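Local coordinates for protein p-nitrophenyl phosphatase (Pho2) (Archaeoglobus fulgidus, PDB 3QGM) that probably hydrolyses phosphate esters, as a metal-binding phosphatase of the haloacid dehalogenase (HAD) superfamily, at residues A[78-83]-A[183-188]; A[82-87]-A[118-123]. All coordinates share one frame; numbering follows the deposited sequence.

Contact 1: residues A[78-83]-A[183-188]; sequences YATARF and VVVGKP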
loop_
_atom_site.group_PDB
_atom_site.type_symbol
_atom_site.label_atom_id
_atom_site.label_comp_id
_atom_site.label_asym_id
_atom_site.label_seq_id
_atom_site.Cartn_x
_atom_site.Cartn_y
_atom_site.Cartn_z
ATOM N N TYR A 78 19.880 11.718 4.843
ATOM C CA TYR A 78 21.037 11.784 5.792
ATOM C C TYR A 78 20.601 11.471 7.241
ATOM O O TYR A 78 21.315 10.763 7.988
ATOM C CB TYR A 78 21.673 13.174 5.673
ATOM C CG TYR A 78 22.688 13.573 6.710
ATOM C CD1 TYR A 78 24.026 13.328 6.489
ATOM C CD2 TYR A 78 22.318 14.222 7.902
ATOM C CE1 TYR A 78 25.003 13.702 7.390
ATOM C CE2 TYR A 78 23.318 14.595 8.877
ATOM C CZ TYR A 78 24.656 14.318 8.577
ATOM O OH TYR A 78 25.705 14.647 9.410
ATOM N N ALA A 79 19.434 11.993 7.657
ATOM C CA ALA A 79 19.047 11.872 9.047
ATOM C C ALA A 79 18.872 10.383 9.291
ATOM O O ALA A 79 19.285 9.858 10.335
ATOM C CB ALA A 79 17.735 12.681 9.376
ATOM N N THR A 80 18.290 9.691 8.307
ATOM C CA THR A 80 17.910 8.306 8.498
ATOM C C THR A 80 19.151 7.432 8.619
ATOM O O THR A 80 19.218 6.551 9.501
ATOM C CB THR A 80 17.025 7.803 7.330
ATOM O OG1 THR A 80 15.765 8.493 7.367
ATOM C CG2 THR A 80 16.836 6.280 7.421
ATOM N N ALA A 81 20.126 7.700 7.735
ATOM C CA ALA A 81 21.406 6.967 7.685
ATOM C C ALA A 81 22.188 7.146 8.982
ATOM O O ALA A 81 22.600 6.169 9.602
ATOM C CB ALA A 81 22.270 7.410 6.450
ATOM N N ARG A 82 22.323 8.382 9.446
ATOM C CA ARG A 82 23.028 8.642 10.710
ATOM C C ARG A 82 22.316 8.082 11.958
ATOM O O ARG A 82 22.975 7.587 12.870
ATOM C CB ARG A 82 23.252 10.146 10.887
ATOM C CG ARG A 82 24.074 10.748 9.788
ATOM C CD ARG A 82 25.508 10.284 9.700
ATOM N NE ARG A 82 26.045 10.632 8.371
ATOM C CZ ARG A 82 27.334 10.742 8.052
ATOM N NH1 ARG A 82 28.301 10.572 8.981
ATOM N NH2 ARG A 82 27.660 11.068 6.791
ATOM N N PHE A 83 20.989 8.143 11.985
ATOM C CA PHE A 83 20.217 7.486 13.030
ATOM C C PHE A 83 20.591 5.981 13.136
ATOM O O PHE A 83 20.820 5.449 14.200
ATOM C CB PHE A 83 18.696 7.684 12.780
ATOM C CG PHE A 83 17.834 7.021 13.804
ATOM C CD1 PHE A 83 17.387 7.721 14.913
ATOM C CD2 PHE A 83 17.530 5.670 13.703
ATOM C CE1 PHE A 83 16.628 7.066 15.921
ATOM C CE2 PHE A 83 16.772 5.018 14.666
ATOM C CZ PHE A 83 16.334 5.711 15.789
ATOM N N VAL A 183 10.443 3.221 13.476
ATOM C CA VAL A 183 10.868 4.602 13.585
ATOM C C VAL A 183 10.569 5.274 12.259
ATOM O O VAL A 183 10.936 4.763 11.221
ATOM C CB VAL A 183 12.389 4.697 13.847
ATOM C CG1 VAL A 183 12.848 6.170 13.927
ATOM C CG2 VAL A 183 12.753 3.955 15.141
ATOM N N VAL A 184 9.852 6.390 12.303
ATOM C CA VAL A 184 9.758 7.300 11.180
ATOM C C VAL A 184 10.688 8.493 11.502
ATOM O O VAL A 184 10.583 9.085 12.585
ATOM C CB VAL A 184 8.335 7.761 11.022
ATOM C CG1 VAL A 184 8.216 8.754 9.846
ATOM C CG2 VAL A 184 7.348 6.505 10.822
ATOM N N VAL A 185 11.598 8.824 10.586
ATOM C CA VAL A 185 12.601 9.879 10.811
ATOM C C VAL A 185 12.035 11.270 10.525
ATOM O O VAL A 185 12.153 12.176 11.379
ATOM C CB VAL A 185 13.866 9.581 10.011
ATOM C CG1 VAL A 185 14.963 10.668 10.215
ATOM C CG2 VAL A 185 14.365 8.200 10.419
ATOM N N GLY A 186 11.382 11.431 9.370
ATOM C CA GLY A 186 11.035 12.755 8.838
ATOM C C GLY A 186 9.917 13.444 9.603
ATOM O O GLY A 186 9.248 12.821 10.428
ATOM N N LYS A 187 9.682 14.712 9.290
ATOM C CA LYS A 187 8.556 15.449 9.842
ATOM C C LYS A 187 7.212 14.772 9.570
ATOM O O LYS A 187 6.958 14.362 8.434
ATOM C CB LYS A 187 8.518 16.876 9.285
ATOM C CG LYS A 187 9.795 17.748 9.655
ATOM C CD LYS A 187 9.742 19.097 8.943
ATOM C CE LYS A 187 9.977 18.992 7.452
ATOM N NZ LYS A 187 9.853 20.327 6.813
ATOM N N PRO A 188 6.316 14.731 10.587
ATOM C CA PRO A 188 6.455 15.437 11.893
ATOM C C PRO A 188 7.155 14.678 13.026
ATOM O O PRO A 188 7.151 15.136 14.189
ATOM C CB PRO A 188 5.002 15.741 12.267
ATOM C CG PRO A 188 4.242 14.569 11.705
ATOM C CD PRO A 188 4.937 14.262 10.372
#
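Val185 and Val183 meet one face of helix 76-87 through Ala79, Thr80 and Phe83, joining the helix to the edge strand 183-184 and the loop that follows it, in the parallel five-stranded sheet of what is probably the alpha/beta cap domain of this HAD-type protein. Nearest in is Val185, whose two methyls divide their work. CG1 stands 3.5 Å from Ala79 CB, while CG2 lies 3.4 Å from Thr80 OG1. That hydroxyl does not depend on the valine for a polar partner: it is hydrogen-bonded to the carbonyl of Ala76, one turn back in the helix, and so presents a satisfied oxygen to a hydrocarbon surface. Phe83, one turn after Ala79, reaches Val183 from the opposite direction. Its CG is anti to the backbone N (chi1 179°), which carries the ring out from the helix toward the strand. Further out, backbone hydrogen bonds from Val183 and Val185 to Ala149 tie this edge to strand 146-149, whose Ile148 also touches Thr80 and both valines. Val191 of helix 190-200 packs against Phe83 and Val183. At the ring itself, Val183 CG1 lies over one face but displaced toward the rim, 4.0 Å from Phe83 CZ.

Contact 2: residues A[82-87]-A[118-123]; sequences RFIARE and AEYLVV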
loop_
_atom_site.group_PDB
_atom_site.type_symbol
_atom_site.label_atom_id
_atom_site.label_comp_id
_atom_site.label_asym_id
_atom_site.label_seq_id
_atom_site.Cartn_x
_atom_site.Cartn_y
_atom_site.Cartn_z
ATOM N N ARG A 82 22.323 8.382 9.446
ATOM C CA ARG A 82 23.028 8.642 10.710
ATOM C C ARG A 82 22.316 8.082 11.958
ATOM O O ARG A 82 22.975 7.587 12.870
ATOM C CB ARG A 82 23.252 10.146 10.887
ATOM C CG ARG A 82 24.074 10.748 9.788
ATOM C CD ARG A 82 25.508 10.284 9.700
ATOM N NE ARG A 82 26.045 10.632 8.371
ATOM C CZ ARG A 82 27.334 10.742 8.052
ATOM N NH1 ARG A 82 28.301 10.572 8.981
ATOM N NH2 ARG A 82 27.660 11.068 6.791
ATOM N N PHE A 83 20.989 8.143 11.985
ATOM C CA PHE A 83 20.217 7.486 13.030
ATOM C C PHE A 83 20.591 5.981 13.136
ATOM O O PHE A 83 20.820 5.449 14.200
ATOM C CB PHE A 83 18.696 7.684 12.780
ATOM C CG PHE A 83 17.834 7.021 13.804
ATOM C CD1 PHE A 83 17.387 7.721 14.913
ATOM C CD2 PHE A 83 17.530 5.670 13.703
ATOM C CE1 PHE A 83 16.628 7.066 15.921
ATOM C CE2 PHE A 83 16.772 5.018 14.666
ATOM C CZ PHE A 83 16.334 5.711 15.789
ATOM N N ILE A 84 20.646 5.282 12.019
ATOM C CA ILE A 84 20.969 3.879 12.059
ATOM C C ILE A 84 22.409 3.617 12.526
ATOM O O ILE A 84 22.671 2.718 13.333
ATOM C CB ILE A 84 20.690 3.241 10.696
ATOM C CG1 ILE A 84 19.193 3.428 10.378
ATOM C CG2 ILE A 84 21.108 1.791 10.711
ATOM C CD1 ILE A 84 18.682 2.889 9.013
ATOM N N ALA A 85 23.322 4.376 11.951
ATOM C CA ALA A 85 24.752 4.220 12.166
ATOM C C ALA A 85 25.111 4.417 13.648
ATOM O O ALA A 85 25.976 3.700 14.210
ATOM C CB ALA A 85 25.469 5.230 11.310
ATOM N N ARG A 86 24.469 5.402 14.272
ATOM C CA ARG A 86 24.639 5.641 15.711
ATOM C C ARG A 86 24.143 4.475 16.530
ATOM O O ARG A 86 24.771 4.060 17.484
ATOM C CB ARG A 86 23.884 6.873 16.132
ATOM C CG ARG A 86 24.578 8.076 15.670
ATOM C CD ARG A 86 23.761 9.252 15.936
ATOM N NE ARG A 86 24.235 10.392 15.178
ATOM C CZ ARG A 86 23.541 11.512 15.053
ATOM N NH1 ARG A 86 22.339 11.617 15.617
ATOM N NH2 ARG A 86 24.049 12.522 14.363
ATOM N N GLU A 87 22.992 3.955 16.128
ATOM C CA GLU A 87 22.420 2.809 16.777
ATOM C C GLU A 87 23.276 1.560 16.601
ATOM O O GLU A 87 23.389 0.756 17.504
ATOM C CB GLU A 87 21.035 2.532 16.154
ATOM C CG GLU A 87 19.980 2.431 17.136
ATOM C CD GLU A 87 18.626 2.177 16.514
ATOM O OE1 GLU A 87 18.495 1.351 15.588
ATOM O OE2 GLU A 87 17.693 2.804 17.012
ATOM N N ALA A 118 19.781 -8.466 5.650
ATOM C CA ALA A 118 19.686 -7.183 6.344
ATOM C C ALA A 118 19.355 -7.310 7.818
ATOM O O ALA A 118 18.541 -8.146 8.180
ATOM C CB ALA A 118 18.618 -6.304 5.666
ATOM N N GLU A 119 19.951 -6.458 8.649
ATOM C CA GLU A 119 19.462 -6.207 10.000
ATOM C C GLU A 119 18.456 -5.049 10.044
ATOM O O GLU A 119 17.707 -4.935 10.995
ATOM C CB GLU A 119 20.594 -5.844 10.957
ATOM C CG GLU A 119 21.941 -6.463 10.635
ATOM C CD GLU A 119 23.059 -5.737 11.380
ATOM O OE1 GLU A 119 22.797 -5.393 12.565
ATOM O OE2 GLU A 119 24.141 -5.487 10.787
ATOM N N TYR A 120 18.489 -4.161 9.049
ATOM C CA TYR A 120 17.550 -3.047 8.979
ATOM C C TYR A 120 16.858 -3.027 7.623
ATOM O O TYR A 120 17.513 -3.191 6.568
ATOM C CB TYR A 120 18.259 -1.704 9.166
ATOM C CG TYR A 120 18.684 -1.343 10.589
ATOM C CD1 TYR A 120 19.776 -1.965 11.193
ATOM C CD2 TYR A 120 17.975 -0.374 11.332
ATOM C CE1 TYR A 120 20.148 -1.642 12.516
ATOM C CE2 TYR A 120 18.342 -0.056 12.657
ATOM C CZ TYR A 120 19.437 -0.689 13.219
ATOM O OH TYR A 120 19.819 -0.347 14.474
ATOM N N LEU A 121 15.548 -2.787 7.668
ATOM C CA LEU A 121 14.779 -2.421 6.516
ATOM C C LEU A 121 14.616 -0.905 6.516
ATOM O O LEU A 121 14.102 -0.344 7.465
ATOM C CB LEU A 121 13.389 -3.141 6.560
ATOM C CG LEU A 121 12.308 -2.687 5.565
ATOM C CD1 LEU A 121 12.811 -2.828 4.094
ATOM C CD2 LEU A 121 10.911 -3.457 5.856
ATOM N N VAL A 122 15.037 -0.257 5.436
ATOM C CA VAL A 122 15.000 1.181 5.279
ATOM C C VAL A 122 14.074 1.529 4.103
ATOM O O VAL A 122 14.327 1.180 2.962
ATOM C CB VAL A 122 16.428 1.744 5.065
ATOM C CG1 VAL A 122 16.436 3.252 5.037
ATOM C CG2 VAL A 122 17.344 1.227 6.177
ATOM N N VAL A 123 12.940 2.132 4.419
ATOM C CA VAL A 123 11.924 2.369 3.424
ATOM C C VAL A 123 12.024 3.821 3.043
ATOM O O VAL A 123 11.934 4.676 3.879
ATOM C CB VAL A 123 10.530 2.030 4.001
ATOM C CG1 VAL A 123 9.463 2.744 3.219
ATOM C CG2 VAL A 123 10.299 0.496 4.008
#
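Ile84 and Glu87 of helix 76-87 meet Tyr120 and Val122 of strand 120-123 in a buried helix-on-sheet contact, mostly apolar but closed at one end by a polar bond. The two short axes run nearly antiparallel, at 168°, and pass 11.3 Å apart, leaving the space between them to side chains. The Tyr120 ring is the centrepiece of the contact. Ile84 CG2 sits almost exactly over the middle of one face, 3.7 Å from the ring centroid and 4° off the normal, a CH-pi contact with all six ring carbons at similar distances. With its CG1 anti to the carbonyl carbon (chi1 -60°), Ile84 sends the other branch on along the strand, where CD1 reaches Val122 CG2 at 3.5 Å. Beyond the phenol end, Tyr120 OH donates to Glu87 OE1, which approaches the ring at its edge and in its plane. The modelled separation of Tyr120 OH and Glu87 OE1, 2.4 Å, is very short and its exact value doubtful. The carboxylate is turned somewhat out of the ring plane, and its other oxygen, OE2, forms a salt bridge with Arg146 of the adjoining strand 146-149, so both oxygens are engaged. A leucine in place of Tyr120 would probably leave Glu87 OE1 without its phenol donor and Ile84 CG2 without the flat face it rests on. Lys92 and Phe94 bond to the Tyr120 backbone from strand 92-95, fixing the ring's origin in the sheet. Strand 92-95 follows helix 76-87 directly in the chain, and strand 120-123 lies beside 92-95 in the sheet: a helix running antiparallel to parallel strands and packed on their face is consistent with the layered alpha/beta cap domain of HAD phosphatases of this type.

In the fold
Contacts 1 and 2 show how one helix can serve several strands of a parallel sheet: both start from helix 76-87, and both lie buried, with centres 10 Å apart. Contact 1, its centre about 8 Å from the centre of the chain, uses the earlier turns against the edge strand 183-184 and the loop after it; contact 2, its centre about 17 Å from it, uses the last turns against the interior strand 120-123. Strand 146-149 lies between the two strands, and Thr80 CG2 meets Val122 CG1 at 3.9 Å. Contact 1, nearer the chain centre, is held by apolar packing without cross-segment hydrogen bonds; contact 2, at the helix's C-terminal end, adds a phenol-to-carboxylate hydrogen bond. Both lie away from the calcium site.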